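Local coordinates for hypothetical protein MG296 homolog (PDB 2I15) that is of unknown function but belongs to the Mg296 family of mycoplasma proteins and has an all-alpha fold, at residues A[26-29]-A[30-33]. Numbering follows the deposited sequence.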
loop_
_atom_site.group_PDB
_atom_site.type_symbol
_atom_site.label_atom_id
_atom_site.label_comp_id
_atom_site.label_asym_id
_atom_site.label_seq_id
_atom_site.Cartn_x
_atom_site.Cartn_y
_atom_site.Cartn_z
ATOM N N ASP A 26 23.195 21.241 -23.588
ATOM C CA ASP A 26 23.673 22.303 -22.700
ATOM C C ASP A 26 24.567 21.617 -21.669
ATOM O O ASP A 26 24.085 20.758 -20.925
ATOM C CB ASP A 26 22.500 22.988 -21.995
ATOM C CG ASP A 26 22.937 24.193 -21.181
ATOM O OD1 ASP A 26 23.528 25.126 -21.771
ATOM O OD2 ASP A 26 22.696 24.219 -19.951
ATOM N N PHE A 27 25.853 21.989 -21.623
ATOM C CA PHE A 27 26.801 21.357 -20.688
ATOM C C PHE A 27 26.368 21.411 -19.240
ATOM O O PHE A 27 26.254 20.380 -18.578
ATOM C CB PHE A 27 28.219 21.964 -20.763
ATOM C CG PHE A 27 29.113 21.491 -19.641
ATOM C CD1 PHE A 27 29.622 20.189 -19.641
ATOM C CD2 PHE A 27 29.329 22.292 -18.521
ATOM C CE1 PHE A 27 30.310 19.684 -18.530
ATOM C CE2 PHE A 27 30.020 21.795 -17.391
ATOM C CZ PHE A 27 30.509 20.495 -17.401
ATOM N N GLU A 28 26.168 22.628 -18.754
ATOM C CA GLU A 28 25.762 22.870 -17.380
ATOM C C GLU A 28 24.465 22.153 -16.947
ATOM O O GLU A 28 24.279 21.876 -15.759
ATOM C CB GLU A 28 25.613 24.373 -17.169
ATOM C CG GLU A 28 26.268 24.877 -15.902
ATOM C CD GLU A 28 27.780 24.920 -15.995
ATOM O OE1 GLU A 28 28.303 25.554 -16.940
ATOM O OE2 GLU A 28 28.439 24.329 -15.115
ATOM N N THR A 29 23.563 21.872 -17.888
ATOM C CA THR A 29 22.312 21.184 -17.563
ATOM C C THR A 29 22.623 19.700 -17.506
ATOM O O THR A 29 22.101 18.973 -16.654
ATOM C CB THR A 29 21.229 21.389 -18.649
ATOM O OG1 THR A 29 20.844 22.767 -18.686
ATOM C CG2 THR A 29 20.008 20.529 -18.359
ATOM N N PHE A 30 23.441 19.247 -18.456
ATOM C CA PHE A 30 23.855 17.853 -18.508
ATOM C C PHE A 30 24.618 17.548 -17.226
ATOM O O PHE A 30 24.303 16.586 -16.525
ATOM C CB PHE A 30 24.776 17.600 -19.706
ATOM C CG PHE A 30 25.497 16.277 -19.636
ATOM C CD1 PHE A 30 24.844 15.093 -19.950
ATOM C CD2 PHE A 30 26.825 16.212 -19.215
ATOM C CE1 PHE A 30 25.494 13.871 -19.843
ATOM C CE2 PHE A 30 27.477 14.989 -19.104
ATOM C CZ PHE A 30 26.810 13.820 -19.422
ATOM N N ARG A 31 25.616 18.387 -16.929
ATOM C CA ARG A 31 26.456 18.251 -15.740
ATOM C C ARG A 31 25.664 17.988 -14.456
ATOM O O ARG A 31 26.043 17.140 -13.644
ATOM C CB ARG A 31 27.305 19.522 -15.556
ATOM C CG ARG A 31 28.263 19.459 -14.356
ATOM C CD ARG A 31 28.069 20.598 -13.383
ATOM N NE ARG A 31 28.743 21.841 -13.760
ATOM C CZ ARG A 31 30.064 22.003 -13.819
ATOM N NH1 ARG A 31 30.879 21.002 -13.534
ATOM N NH2 ARG A 31 30.574 23.178 -14.147
ATOM N N GLN A 32 24.574 18.729 -14.265
ATOM C CA GLN A 32 23.746 18.577 -13.070
ATOM C C GLN A 32 23.018 17.224 -13.063
ATOM O O GLN A 32 22.959 16.550 -12.042
ATOM C CB GLN A 32 22.718 19.711 -12.989
ATOM C CG GLN A 32 23.340 21.097 -13.034
ATOM C CD GLN A 32 22.312 22.213 -13.076
ATOM O OE1 GLN A 32 21.458 22.264 -13.976
ATOM N NE2 GLN A 32 22.391 23.124 -12.109
ATOM N N ASN A 33 22.460 16.824 -14.202
ATOM C CA ASN A 33 21.756 15.552 -14.258
ATOM C C ASN A 33 22.751 14.436 -14.013
ATOM O O ASN A 33 22.485 13.496 -13.264
ATOM C CB ASN A 33 21.062 15.394 -15.614
ATOM C CG ASN A 33 20.050 16.500 -15.867
ATOM O OD1 ASN A 33 19.379 16.947 -14.940
ATOM N ND2 ASN A 33 19.935 16.942 -17.112
#
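Phe-30 N donates to Asp-26 O (3.0 Å) and Arg-31 N to Phe-27 O (2.7 Å), the opening i to i+4 bonds of helix 27-41, whose first two turns are formed by residues 27-33. The ladder continues with a weak, long bond from Gln-32 N to Glu-28 O and a straighter one from Asn-33 N to Thr-29 O. Before the first turn sits Asp-26, the N-cap: its OD2 accepts from the hydroxyl of Thr-29 at OG1 (2.7 Å), on the anti side of the carboxylate, and more weakly from Thr-29 N.

Along one side of the helix, Arg-31 joins Glu-28 and Phe-27. Its guanidinium grips Glu-28 side-on, NH2 (2.6 Å) and NE (2.8 Å) both converging on OE2 in a salt bridge. That oxygen lies near the guanidinium plane, while the carboxylate itself is turned 40° from it. Bends of the arginine chain at chi2 and chi3 (-82°) fold the group back toward the start of the helix, where CE2 of Phe-27 sits over its centre, 3.6 Å from CZ of Arg-31. With the two planes 74° apart, the phenyl ring presents its rim to the guanidinium rather than stacking flat on it. Nearer the backbone, CB of Arg-31 lies over the ring face, offset toward the rim, in a CH-pi contact, 4.2 Å from the Phe-27 centroid. Phe-30 leads away from this cluster to meet Phe-22 of the preceding helix edge-to-face.

Helix 27-41 thus starts, after the short connection from helix 9-23, with a classic Asp N-cap and an exposed i to i+3 Glu-Arg salt bridge.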